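Local structure of pectate lyase (Paenibacillus sp. 0602, 5GT5) at residues A[166-171]-A[192-197]; A[170-175]-A[241-246]; A[327-332]-A[350-355]; A[359-364]-A[395-400]. The protein cleaves polygalacturonate and pectins of various degrees of methyl esterification by endo-acting elimination, probably with calcium as cofactor. The protein carries 1 engineered substitution. All blocks are in the same frame, centred on the assembly; numbering follows the deposited sequence.

Interaction 1: A[166-171]-A[192-197]; sequences HCVFNK and TFKGDD. Engineered in segment 166-171: Val168 (natural residue Gly).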
loop_
_atom_site.group_PDB
_atom_site.type_symbol
_atom_site.label_atom_id
_atom_site.label_comp_id
_atom_site.label_asym_id
_atom_site.label_seq_id
_atom_site.Cartn_x
_atom_site.Cartn_y
_atom_site.Cartn_z
ATOM N N HIS A 166 8.195 -19.793 -2.647
ATOM C CA HIS A 166 8.327 -21.245 -2.463
ATOM C C HIS A 166 7.041 -21.999 -2.803
ATOM O O HIS A 166 6.638 -22.960 -2.139
ATOM C CB HIS A 166 8.822 -21.582 -1.046
ATOM C CG HIS A 166 10.299 -21.398 -0.868
ATOM N ND1 HIS A 166 10.849 -20.241 -0.360
ATOM C CD2 HIS A 166 11.326 -22.231 -1.153
ATOM C CE1 HIS A 166 12.171 -20.378 -0.322
ATOM N NE2 HIS A 166 12.486 -21.557 -0.825
ATOM N N CYS A 167 6.417 -21.585 -3.892
ATOM C CA CYS A 167 5.269 -22.305 -4.418
ATOM C C CYS A 167 5.623 -22.995 -5.719
ATOM O O CYS A 167 6.634 -22.671 -6.353
ATOM C CB CYS A 167 4.077 -21.360 -4.643
ATOM S SG CYS A 167 3.356 -20.734 -3.093
ATOM N N VAL A 168 4.803 -23.971 -6.087
ATOM C CA VAL A 168 4.940 -24.709 -7.341
ATOM C C VAL A 168 3.623 -24.686 -8.092
ATOM O O VAL A 168 2.566 -24.900 -7.485
ATOM C CB VAL A 168 5.348 -26.141 -7.062
ATOM C CG1 VAL A 168 5.368 -26.992 -8.357
ATOM C CG2 VAL A 168 6.676 -26.089 -6.513
ATOM N N PHE A 169 3.696 -24.412 -9.399
ATOM C CA PHE A 169 2.513 -24.326 -10.251
ATOM C C PHE A 169 2.694 -25.267 -11.421
ATOM O O PHE A 169 3.759 -25.291 -12.036
ATOM C CB PHE A 169 2.327 -22.892 -10.751
ATOM C CG PHE A 169 2.164 -21.881 -9.653
ATOM C CD1 PHE A 169 3.275 -21.347 -9.003
ATOM C CD2 PHE A 169 0.895 -21.496 -9.250
ATOM C CE1 PHE A 169 3.127 -20.404 -8.007
ATOM C CE2 PHE A 169 0.731 -20.555 -8.237
ATOM C CZ PHE A 169 1.842 -20.009 -7.613
ATOM N N ASN A 170 1.640 -26.029 -11.709
ATOM C CA ASN A 170 1.616 -26.967 -12.828
ATOM C C ASN A 170 0.788 -26.371 -13.967
ATOM O O ASN A 170 0.627 -25.156 -14.020
ATOM C CB ASN A 170 1.058 -28.308 -12.339
ATOM C CG ASN A 170 1.977 -28.996 -11.352
ATOM O OD1 ASN A 170 2.878 -29.756 -11.757
ATOM N ND2 ASN A 170 1.762 -28.757 -10.055
ATOM N N LYS A 171 0.203 -27.180 -14.836
ATOM C CA LYS A 171 -0.552 -26.631 -15.961
ATOM C C LYS A 171 -1.817 -25.935 -15.483
ATOM O O LYS A 171 -2.496 -26.390 -14.550
ATOM C CB LYS A 171 -0.960 -27.761 -16.918
ATOM C CG LYS A 171 0.169 -28.350 -17.744
ATOM C CD LYS A 171 0.231 -27.723 -19.094
ATOM C CE LYS A 171 -0.952 -28.172 -20.001
ATOM N NZ LYS A 171 -0.820 -27.275 -21.193
ATOM N N THR A 192 8.507 -22.490 -8.563
ATOM C CA THR A 192 8.620 -23.298 -9.779
ATOM C C THR A 192 7.321 -23.238 -10.557
ATOM O O THR A 192 6.235 -23.375 -9.968
ATOM C CB THR A 192 8.905 -24.754 -9.392
ATOM O OG1 THR A 192 10.221 -24.808 -8.807
ATOM C CG2 THR A 192 8.843 -25.652 -10.634
ATOM N N PHE A 193 7.435 -23.010 -11.872
ATOM C CA PHE A 193 6.324 -23.021 -12.803
ATOM C C PHE A 193 6.715 -24.037 -13.851
ATOM O O PHE A 193 7.751 -23.868 -14.491
ATOM C CB PHE A 193 6.148 -21.607 -13.397
ATOM C CG PHE A 193 5.981 -20.525 -12.352
ATOM C CD1 PHE A 193 7.100 -19.955 -11.718
ATOM C CD2 PHE A 193 4.703 -20.091 -11.992
ATOM C CE1 PHE A 193 6.937 -18.955 -10.759
ATOM C CE2 PHE A 193 4.528 -19.116 -11.017
ATOM C CZ PHE A 193 5.625 -18.556 -10.382
ATOM N N LYS A 194 5.935 -25.108 -13.983
ATOM C CA LYS A 194 6.330 -26.196 -14.893
ATOM C C LYS A 194 5.140 -26.738 -15.641
ATOM O O LYS A 194 3.970 -26.602 -15.262
ATOM C CB LYS A 194 7.020 -27.341 -14.146
ATOM C CG LYS A 194 6.177 -27.979 -13.080
ATOM C CD LYS A 194 6.967 -29.070 -12.336
ATOM C CE LYS A 194 6.167 -29.649 -11.205
ATOM N NZ LYS A 194 6.954 -30.742 -10.541
ATOM N N GLY A 195 5.463 -27.377 -16.749
ATOM C CA GLY A 195 4.466 -28.084 -17.527
ATOM C C GLY A 195 4.328 -29.534 -17.124
ATOM O O GLY A 195 4.814 -29.979 -16.064
ATOM N N ASP A 196 3.613 -30.270 -17.969
ATOM C CA ASP A 196 3.364 -31.690 -17.775
ATOM C C ASP A 196 4.556 -32.497 -18.304
ATOM O O ASP A 196 5.113 -32.171 -19.348
ATOM C CB ASP A 196 2.098 -32.034 -18.580
ATOM C CG ASP A 196 1.596 -33.465 -18.338
ATOM O OD1 ASP A 196 0.744 -33.663 -17.443
ATOM O OD2 ASP A 196 2.002 -34.369 -19.094
ATOM N N ASP A 197 4.912 -33.580 -17.621
ATOM C CA ASP A 197 6.091 -34.347 -18.039
ATOM C C ASP A 197 5.839 -35.488 -19.007
ATOM O O ASP A 197 6.785 -36.161 -19.415
ATOM C CB ASP A 197 6.874 -34.841 -16.827
ATOM C CG ASP A 197 6.191 -36.003 -16.092
ATOM O OD1 ASP A 197 5.035 -36.415 -16.389
ATOM O OD2 ASP A 197 6.829 -36.495 -15.133
HETATM O O HOH W 1 2.987 -23.979 -15.225
#

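Interaction 2: A[170-175]-A[241-246]; sequences NKAYDG and GSQKKG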
loop_
_atom_site.group_PDB
_atom_site.type_symbol
_atom_site.label_atom_id
_atom_site.label_comp_id
_atom_site.label_asym_id
_atom_site.label_seq_id
_atom_site.Cartn_x
_atom_site.Cartn_y
_atom_site.Cartn_z
ATOM N N ASN A 170 1.640 -26.029 -11.709
ATOM C CA ASN A 170 1.616 -26.967 -12.828
ATOM C C ASN A 170 0.788 -26.371 -13.967
ATOM O O ASN A 170 0.627 -25.156 -14.020
ATOM C CB ASN A 170 1.058 -28.308 -12.339
ATOM C CG ASN A 170 1.977 -28.996 -11.352
ATOM O OD1 ASN A 170 2.878 -29.756 -11.757
ATOM N ND2 ASN A 170 1.762 -28.757 -10.055
ATOM N N LYS A 171 0.203 -27.180 -14.836
ATOM C CA LYS A 171 -0.552 -26.631 -15.961
ATOM C C LYS A 171 -1.817 -25.935 -15.483
ATOM O O LYS A 171 -2.496 -26.390 -14.550
ATOM C CB LYS A 171 -0.960 -27.761 -16.918
ATOM C CG LYS A 171 0.169 -28.350 -17.744
ATOM C CD LYS A 171 0.231 -27.723 -19.094
ATOM C CE LYS A 171 -0.952 -28.172 -20.001
ATOM N NZ LYS A 171 -0.820 -27.275 -21.193
ATOM N N ALA A 172 -2.151 -24.830 -16.136
ATOM C CA ALA A 172 -3.435 -24.183 -15.934
ATOM C C ALA A 172 -4.063 -23.885 -17.281
ATOM O O ALA A 172 -3.371 -23.600 -18.259
ATOM C CB ALA A 172 -3.278 -22.867 -15.131
ATOM N N TYR A 173 -5.387 -23.923 -17.303
ATOM C CA TYR A 173 -6.143 -23.582 -18.491
ATOM C C TYR A 173 -5.748 -22.207 -19.009
ATOM O O TYR A 173 -5.469 -22.048 -20.205
ATOM C CB TYR A 173 -7.643 -23.671 -18.182
ATOM C CG TYR A 173 -8.577 -23.389 -19.334
ATOM C CD1 TYR A 173 -8.844 -22.076 -19.710
ATOM C CD2 TYR A 173 -9.192 -24.420 -20.047
ATOM C CE1 TYR A 173 -9.701 -21.781 -20.760
ATOM C CE2 TYR A 173 -10.098 -24.127 -21.087
ATOM C CZ TYR A 173 -10.320 -22.809 -21.449
ATOM O OH TYR A 173 -11.200 -22.491 -22.454
ATOM N N ASP A 174 -5.732 -21.221 -18.118
ATOM C CA ASP A 174 -5.329 -19.862 -18.477
ATOM C C ASP A 174 -4.026 -19.527 -17.751
ATOM O O ASP A 174 -3.007 -20.173 -17.978
ATOM C CB ASP A 174 -6.496 -18.902 -18.145
ATOM C CG ASP A 174 -6.391 -17.533 -18.778
ATOM O OD1 ASP A 174 -5.488 -17.281 -19.591
ATOM O OD2 ASP A 174 -7.298 -16.709 -18.491
ATOM N N GLY A 175 -4.035 -18.548 -16.866
ATOM C CA GLY A 175 -2.782 -18.088 -16.279
ATOM C C GLY A 175 -2.360 -18.765 -14.989
ATOM O O GLY A 175 -3.143 -19.432 -14.291
ATOM N N GLY A 241 2.102 -30.513 -23.388
ATOM C CA GLY A 241 2.762 -30.564 -22.091
ATOM C C GLY A 241 3.190 -29.225 -21.557
ATOM O O GLY A 241 3.115 -28.990 -20.348
ATOM N N SER A 242 3.669 -28.346 -22.420
ATOM C CA SER A 242 4.081 -27.011 -21.961
ATOM C C SER A 242 2.904 -26.111 -21.597
ATOM O O SER A 242 1.782 -26.291 -22.073
ATOM C CB SER A 242 4.973 -26.333 -23.008
ATOM O OG SER A 242 4.388 -26.351 -24.289
ATOM N N GLN A 243 3.168 -25.180 -20.686
ATOM C CA GLN A 243 2.117 -24.271 -20.200
ATOM C C GLN A 243 2.000 -23.079 -21.138
ATOM O O GLN A 243 2.998 -22.457 -21.479
ATOM C CB GLN A 243 2.501 -23.813 -18.787
ATOM C CG GLN A 243 1.681 -22.631 -18.254
ATOM C CD GLN A 243 0.206 -22.947 -18.119
ATOM O OE1 GLN A 243 -0.189 -24.131 -18.125
ATOM N NE2 GLN A 243 -0.617 -21.911 -17.976
ATOM N N LYS A 244 0.798 -22.749 -21.588
ATOM C CA LYS A 244 0.646 -21.697 -22.619
ATOM C C LYS A 244 0.901 -20.294 -22.087
ATOM O O LYS A 244 1.516 -19.478 -22.761
ATOM C CB LYS A 244 -0.752 -21.774 -23.239
ATOM C CG LYS A 244 -1.034 -20.818 -24.388
ATOM C CD LYS A 244 -0.171 -21.162 -25.583
ATOM C CE LYS A 244 -0.666 -22.417 -26.291
ATOM N NZ LYS A 244 0.115 -22.707 -27.542
ATOM N N LYS A 245 0.438 -19.995 -20.882
ATOM C CA LYS A 245 0.492 -18.616 -20.344
ATOM C C LYS A 245 1.090 -18.570 -18.943
ATOM O O LYS A 245 0.696 -19.350 -18.070
ATOM C CB LYS A 245 -0.932 -17.999 -20.278
ATOM C CG LYS A 245 -1.594 -17.752 -21.624
ATOM C CD LYS A 245 -3.095 -17.631 -21.463
ATOM C CE LYS A 245 -3.816 -17.499 -22.794
ATOM N NZ LYS A 245 -5.249 -17.903 -22.663
ATOM N N GLY A 246 2.014 -17.641 -18.703
ATOM C CA GLY A 246 2.607 -17.459 -17.395
ATOM C C GLY A 246 1.923 -16.418 -16.522
ATOM O O GLY A 246 0.971 -16.721 -15.808
HETATM O O HOH W 2 -1.388 -24.502 -20.594
HETATM O O HOH W 3 -2.328 -21.235 -20.467
#

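Interaction 3: A[327-332]-A[350-355]; sequences ISTESN and NNQTDP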
loop_
_atom_site.group_PDB
_atom_site.type_symbol
_atom_site.label_atom_id
_atom_site.label_comp_id
_atom_site.label_asym_id
_atom_site.label_seq_id
_atom_site.Cartn_x
_atom_site.Cartn_y
_atom_site.Cartn_z
ATOM N N ILE A 327 7.833 -9.770 -21.946
ATOM C CA ILE A 327 7.118 -8.909 -22.889
ATOM C C ILE A 327 6.705 -7.629 -22.168
ATOM O O ILE A 327 5.989 -7.682 -21.161
ATOM C CB ILE A 327 5.841 -9.610 -23.415
ATOM C CG1 ILE A 327 6.185 -10.965 -24.038
ATOM C CG2 ILE A 327 5.193 -8.743 -24.504
ATOM C CD1 ILE A 327 5.826 -12.155 -23.181
ATOM N N SER A 328 7.142 -6.481 -22.677
ATOM C CA SER A 328 6.736 -5.188 -22.150
ATOM C C SER A 328 5.899 -4.480 -23.200
ATOM O O SER A 328 6.326 -4.370 -24.356
ATOM C CB SER A 328 7.959 -4.316 -21.859
ATOM O OG SER A 328 7.528 -3.118 -21.207
ATOM N N THR A 329 4.710 -4.013 -22.796
ATOM C CA THR A 329 3.808 -3.342 -23.734
ATOM C C THR A 329 3.255 -2.068 -23.129
ATOM O O THR A 329 3.260 -1.873 -21.906
ATOM C CB THR A 329 2.608 -4.237 -24.174
ATOM O OG1 THR A 329 1.679 -4.389 -23.077
ATOM C CG2 THR A 329 3.059 -5.618 -24.682
ATOM N N GLU A 330 2.740 -1.215 -24.018
ATOM C CA GLU A 330 1.918 -0.084 -23.602
ATOM C C GLU A 330 2.619 0.779 -22.563
ATOM O O GLU A 330 2.078 1.104 -21.506
ATOM C CB GLU A 330 0.521 -0.537 -23.102
ATOM C CG GLU A 330 -0.240 -1.348 -24.163
ATOM C CD GLU A 330 -1.562 -1.923 -23.697
ATOM O OE1 GLU A 330 -2.077 -1.477 -22.662
ATOM O OE2 GLU A 330 -2.064 -2.858 -24.360
ATOM N N SER A 331 3.847 1.144 -22.886
ATOM C CA SER A 331 4.647 2.062 -22.072
ATOM C C SER A 331 5.076 1.511 -20.721
ATOM O O SER A 331 5.586 2.245 -19.872
ATOM C CB SER A 331 3.934 3.412 -21.876
ATOM O OG SER A 331 3.677 3.996 -23.143
ATOM N N ASN A 332 4.908 0.208 -20.536
ATOM C CA ASN A 332 5.448 -0.437 -19.357
ATOM C C ASN A 332 6.981 -0.463 -19.338
ATOM O O ASN A 332 7.624 -0.186 -20.362
ATOM C CB ASN A 332 4.966 -1.862 -19.419
ATOM N N ASN A 350 8.550 -6.280 -27.242
ATOM C CA ASN A 350 8.168 -4.925 -26.869
ATOM C C ASN A 350 6.845 -4.426 -27.443
ATOM O O ASN A 350 6.498 -3.284 -27.221
ATOM C CB ASN A 350 9.317 -3.928 -27.163
ATOM C CG ASN A 350 9.527 -3.679 -28.658
ATOM O OD1 ASN A 350 8.925 -4.340 -29.511
ATOM N ND2 ASN A 350 10.386 -2.722 -28.971
ATOM N N ASN A 351 6.114 -5.260 -28.177
ATOM C CA ASN A 351 4.851 -4.809 -28.755
ATOM C C ASN A 351 4.135 -5.994 -29.356
ATOM O O ASN A 351 4.643 -6.614 -30.284
ATOM C CB ASN A 351 5.114 -3.741 -29.847
ATOM C CG ASN A 351 3.830 -3.106 -30.365
ATOM O OD1 ASN A 351 2.840 -3.805 -30.601
ATOM N ND2 ASN A 351 3.830 -1.796 -30.521
ATOM N N GLN A 352 2.970 -6.318 -28.801
ATOM C CA GLN A 352 2.179 -7.451 -29.241
ATOM C C GLN A 352 0.964 -7.063 -30.079
ATOM O O GLN A 352 0.455 -7.882 -30.824
ATOM C CB GLN A 352 1.621 -8.179 -28.022
ATOM C CG GLN A 352 2.676 -8.735 -27.082
ATOM C CD GLN A 352 3.497 -9.794 -27.736
ATOM O OE1 GLN A 352 4.516 -9.488 -28.352
ATOM N NE2 GLN A 352 3.073 -11.062 -27.610
ATOM N N THR A 353 0.510 -5.824 -29.974
ATOM C CA THR A 353 -0.802 -5.476 -30.520
ATOM C C THR A 353 -0.698 -4.835 -31.911
ATOM O O THR A 353 -1.508 -5.118 -32.784
ATOM C CB THR A 353 -1.579 -4.565 -29.534
ATOM O OG1 THR A 353 -1.806 -5.276 -28.306
ATOM C CG2 THR A 353 -2.938 -4.155 -30.113
ATOM N N ASP A 354 0.297 -3.993 -32.118
ATOM C CA ASP A 354 0.484 -3.349 -33.417
ATOM C C ASP A 354 1.847 -2.681 -33.432
ATOM O O ASP A 354 1.981 -1.573 -32.921
ATOM C CB ASP A 354 -0.583 -2.276 -33.650
ATOM C CG ASP A 354 -0.402 -1.558 -35.002
ATOM O OD1 ASP A 354 0.578 -1.865 -35.727
ATOM O OD2 ASP A 354 -1.244 -0.690 -35.325
ATOM N N PRO A 355 2.839 -3.363 -34.033
ATOM C CA PRO A 355 4.206 -2.823 -34.010
ATOM C C PRO A 355 4.359 -1.489 -34.713
ATOM O O PRO A 355 5.341 -0.808 -34.440
ATOM C CB PRO A 355 5.023 -3.911 -34.707
ATOM C CG PRO A 355 4.261 -5.191 -34.363
ATOM C CD PRO A 355 2.808 -4.750 -34.519
HETATM O O HOH W 4 -0.719 -4.696 -25.847
#

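Interaction 4: A[359-364]-A[395-400]; sequences TYTGKI and AIKPFS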
loop_
_atom_site.group_PDB
_atom_site.type_symbol
_atom_site.label_atom_id
_atom_site.label_comp_id
_atom_site.label_asym_id
_atom_site.label_seq_id
_atom_site.Cartn_x
_atom_site.Cartn_y
_atom_site.Cartn_z
ATOM N N THR A 359 2.226 3.623 -29.211
ATOM C CA THR A 359 1.414 3.592 -27.996
ATOM C C THR A 359 1.376 2.188 -27.415
ATOM O O THR A 359 1.256 2.017 -26.188
ATOM C CB THR A 359 -0.021 4.072 -28.282
ATOM O OG1 THR A 359 0.045 5.373 -28.896
ATOM C CG2 THR A 359 -0.848 4.181 -27.023
ATOM N N TYR A 360 1.503 1.187 -28.276
ATOM C CA TYR A 360 1.463 -0.215 -27.844
ATOM C C TYR A 360 2.841 -0.787 -27.470
ATOM O O TYR A 360 2.945 -1.906 -26.971
ATOM C CB TYR A 360 0.742 -1.078 -28.881
ATOM C CG TYR A 360 -0.752 -0.832 -28.898
ATOM C CD1 TYR A 360 -1.574 -1.327 -27.888
ATOM C CD2 TYR A 360 -1.330 -0.032 -29.884
ATOM C CE1 TYR A 360 -2.934 -1.069 -27.895
ATOM C CE2 TYR A 360 -2.684 0.228 -29.893
ATOM C CZ TYR A 360 -3.481 -0.298 -28.896
ATOM O OH TYR A 360 -4.843 -0.052 -28.883
ATOM N N THR A 361 3.901 -0.019 -27.693
ATOM C CA THR A 361 5.253 -0.470 -27.374
ATOM C C THR A 361 5.603 -0.230 -25.914
ATOM O O THR A 361 5.306 0.812 -25.344
ATOM C CB THR A 361 6.272 0.278 -28.248
ATOM O OG1 THR A 361 5.956 0.019 -29.615
ATOM C CG2 THR A 361 7.720 -0.192 -27.958
ATOM N N GLY A 362 6.205 -1.236 -25.277
ATOM C CA GLY A 362 6.735 -1.060 -23.949
ATOM C C GLY A 362 8.250 -0.929 -23.962
ATOM O O GLY A 362 8.909 -1.184 -25.002
ATOM N N LYS A 363 8.798 -0.504 -22.824
ATOM C CA LYS A 363 10.245 -0.409 -22.616
ATOM C C LYS A 363 10.734 -1.682 -21.971
ATOM O O LYS A 363 10.132 -2.182 -21.026
ATOM C CB LYS A 363 10.584 0.767 -21.713
ATOM C CG LYS A 363 10.134 2.134 -22.258
ATOM C CD LYS A 363 10.256 3.273 -21.260
ATOM C CE LYS A 363 9.174 3.208 -20.182
ATOM N NZ LYS A 363 9.302 4.360 -19.260
ATOM N N ILE A 364 11.851 -2.208 -22.449
ATOM C CA ILE A 364 12.375 -3.484 -21.934
ATOM C C ILE A 364 13.887 -3.535 -22.121
ATOM O O ILE A 364 14.417 -3.140 -23.167
ATOM C CB ILE A 364 11.674 -4.700 -22.589
ATOM C CG1 ILE A 364 12.136 -6.017 -21.971
ATOM C CG2 ILE A 364 11.835 -4.695 -24.129
ATOM C CD1 ILE A 364 11.160 -7.192 -22.207
ATOM N N ALA A 395 9.893 -0.476 -33.105
ATOM C CA ALA A 395 10.917 0.529 -32.863
ATOM C C ALA A 395 11.140 0.618 -31.367
ATOM O O ALA A 395 10.184 0.677 -30.568
ATOM C CB ALA A 395 10.467 1.862 -33.412
ATOM N N ILE A 396 12.411 0.613 -30.963
ATOM C CA ILE A 396 12.746 0.446 -29.546
ATOM C C ILE A 396 12.592 1.754 -28.785
ATOM O O ILE A 396 13.086 2.793 -29.214
ATOM C CB ILE A 396 14.173 -0.145 -29.396
ATOM C CG1 ILE A 396 14.207 -1.534 -30.014
ATOM C CG2 ILE A 396 14.647 -0.157 -27.937
ATOM C CD1 ILE A 396 15.609 -2.112 -30.263
ATOM N N LYS A 397 11.896 1.716 -27.661
ATOM C CA LYS A 397 11.840 2.838 -26.751
ATOM C C LYS A 397 12.965 2.739 -25.736
ATOM O O LYS A 397 13.104 1.723 -25.080
ATOM C CB LYS A 397 10.519 2.833 -25.965
ATOM C CG LYS A 397 9.279 3.203 -26.791
ATOM C CD LYS A 397 8.033 3.219 -25.912
ATOM C CE LYS A 397 6.814 3.820 -26.590
ATOM N NZ LYS A 397 5.631 3.698 -25.670
ATOM N N PRO A 398 13.767 3.793 -25.579
ATOM C CA PRO A 398 14.855 3.737 -24.606
ATOM C C PRO A 398 14.336 3.355 -23.209
ATOM O O PRO A 398 13.300 3.850 -22.764
ATOM C CB PRO A 398 15.405 5.178 -24.613
ATOM C CG PRO A 398 15.091 5.680 -26.003
ATOM C CD PRO A 398 13.747 5.064 -26.332
ATOM N N PHE A 399 15.050 2.473 -22.528
ATOM C CA PHE A 399 14.575 2.000 -21.245
ATOM C C PHE A 399 14.631 3.055 -20.153
ATOM O O PHE A 399 15.613 3.791 -20.015
ATOM C CB PHE A 399 15.323 0.742 -20.788
ATOM C CG PHE A 399 14.797 0.210 -19.488
ATOM C CD1 PHE A 399 13.684 -0.623 -19.478
ATOM C CD2 PHE A 399 15.370 0.589 -18.292
ATOM C CE1 PHE A 399 13.153 -1.060 -18.311
ATOM C CE2 PHE A 399 14.859 0.140 -17.102
ATOM C CZ PHE A 399 13.733 -0.695 -17.100
ATOM N N SER A 400 13.570 3.110 -19.361
ATOM C CA SER A 400 13.561 3.836 -18.094
ATOM C C SER A 400 12.388 3.281 -17.297
ATOM O O SER A 400 11.413 2.797 -17.891
ATOM C CB SER A 400 13.404 5.345 -18.308
ATOM O OG SER A 400 12.123 5.664 -18.806
HETATM O O HOH W 5 7.694 1.702 -30.928
HETATM O O HOH W 6 11.093 -0.999 -26.629
HETATM O O HOH W 7 13.150 -0.917 -24.779
#

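Interaction 1: A[166-171]-A[192-197]
Phe169 and Phe193 run alongside each other from adjacent strands, their rings nearly parallel (planes 2° apart) but offset, with little overlap. The centroids are 4.9 Å apart, and the closest approach is Phe169 CD1 to Phe193 CE2, 3.3 Å. Tyr270 stacks on Phe193, which carries the run of rings on to the next strand.

Backbone bonds hold this register. Thr192 N donates to Cys167 O (2.9 Å), Phe169 N to Thr192 O (2.8 Å) and Lys194 N to Phe169 O (2.9 Å), the last with a C=O...N angle of 167°. A CA-H...O contact runs from Val168 CA to Thr192 O (3.2 Å). This is parallel pairing of strands 168-169 and 184-194, successive coils of the right-handed parallel beta-helix of polysaccharide lyase family 1, in which like residues stack from coil to coil. Past Phe169 and Lys194 the chains draw apart, and one water donates to both Asn170 O and Lys194 O.

Val168, an engineered residue, and Thr192 occupy the sheet face away from the two phenylalanines; Val168 CG2 packs on Thr192 CB at 3.9 Å. The hydroxyl of Thr192 is hydrogen-bonded to Lys433 NZ.

Lys194 runs extended alongside Asn170, and its CE comes within 3.3 Å of Asn170 OD1. The amide nitrogen of Asn170 turns to the preceding coil, where Phe132 O and Glu131 OE2 accept from it. Asp196, whose N faces CG of Lys171, has OD2 hydrogen-bonded to Ser202 OG and OD1 to Val204 N.

Interaction 2: A[170-175]-A[241-246]
Gln243 reaches across to Ala172 and binds its backbone through both ends of the carboxamide. Ala172 N donates to Gln243 OE1 at 2.9 Å with a nearly straight N-H...O (166°), although the donor stands 39° out of the plane of the amide. Gln243 NE2 returns a longer bond to Ala172 O, 3.2 Å, with the acceptor close to the amide plane. The same NE2 donates to Lys245 O within its own loop at 2.9 Å, again in the amide plane; with the two bonds to Ala172, this holds the carboxamide in its rotation.

Lys171 NZ donates to Ser242 O (2.9 Å) from above the carbonyl plane and to Ser240 O as well. It also donates to a water that is bonded to Gln243 OE1 and Lys244 N, so the ammonium is gripped by backbone and solvent. Trp136 adds a cation-pi contact.

Lys245, extended beyond CG, crosses Asp174, and NZ forms a salt bridge to OD1 (3.1 Å) from above the carboxylate plane; the aspartate was modelled in two conformers, so this bridge is tentative. Asp174 is a probable calcium ligand together with Asp152, and the side chain of Lys245 lies about 4 Å from that of Arg276, the probable active-site residue.

Packing is lighter. Lys171 CD rests against Gly241 O at 3.4 Å, and Ala172 CB against Gln243 NE2 at 4.0 Å. The contact thus joins two loops, one leading from strand 168-169 to strand 177-180, the other from helix 233-241 to strand 248-249, with Leu176 and Ile273 beside Gln243.

Interaction 3: A[327-332]-A[350-355]
Ile327 and Thr329 meet Gln352 through their methyl groups, each crossing its side chain at about a right angle. Ile327 CG2 lies 3.6 Å from Gln352 CG and Thr329 CG2 4.0 Å from that same carbon. The Gln352 chain bends at chi2 (-64°), which places CD 3.8 Å from Ile327 CG2; OE1 is hydrogen-bonded to Arg349 NE.

Between the backbones no conventional hydrogen bond forms. Asn350 CA approaches Ser328 O as a CA-H...O contact at 3.2 Å, while the two acceptors Ser328 O and Asn350 O face each other at 3.1 Å. Asn351 N is buried here without a partner.

One water links the segments, donating to Glu330 OE2 and bonded to Thr353 OG1. That glutamate is also in a salt bridge with Arg281. Within 350-355, Asn351 OD1 accepts from Asp354 N at 3.0 Å, an Asx motif that shapes the loop.

Here parallel pairing of strands 324-329 and 346-349 stops: Ser328 still bonds to the backbone of Arg349, then both chains leave this sheet for the next one, through a type I' turn (Thr329 to Asn332) and a longer loop, at corresponding corners of neighbouring coils of the parallel beta-helix.

Interaction 4: A[359-364]-A[395-400]
Lys363 and Phe399 bring their CA atoms within 5.1 Å, where the touching parts run 52° apart and the backbones are joined through water. One water accepts from Lys397 N and donates to Gly362 O; another accepts from Ile364 N and donates to Lys397 O.

Lys363 and Lys397 cross at about a right angle, Lys363 CG 3.8 Å from Lys397 CB, and their ammonium groups leave in different directions. Lys397 runs extended over Thr361; its NZ donates to Thr361 O at 2.9 Å and also to Ala358 O. Its CG meets Thr361 CG2 at 3.9 Å. The hydroxyl of Thr361, bonded to Asn351 ND2, shares a third water with Ala395 O.

Lys363 bends at chi3 (-74°), the turn that places CE beside Ser400. NZ donates to both Ser400 O (3.0 Å) and Ser400 OG (3.1 Å), coming to the carbonyl from above its plane, and to Asn402 OD1. On the way CD passes Pro398 O at 3.4 Å. Phe399 turns its ring edge to the start of strand 363-367, CD1 lying 3.8 Å from Ile364 N.

Across the two segments, then, each lysine spends its charge on neutral oxygens, with its aliphatic part as packing surface. The ammonium groups and bridging waters, not direct backbone-to-backbone bonds, tie the loop before helix 419-423 to this coil of the beta-helix.

In the fold
The contacts form two pairs along the beta-helix. Interactions 1 and 2 share Asn170 and Lys171, have centres 9 Å apart, and touch through a probable hydrogen bond from Asp196 N to Gly241 O (2.7 Å). Interactions 3 and 4, with centres 7 Å apart, are joined by probable bonds from Lys363 N to Asn332 O (2.7 Å) and between Ser328 OG and Lys363 O (2.8 Å). The pairs do not touch: the nearest atoms of interactions 2 and 3 are about 8 Å apart. The probable active-site Arg276 lies close to interactions 2 and 3, its side chain about 4 Å from that of Lys245 and about 5 Å from that of Ile327.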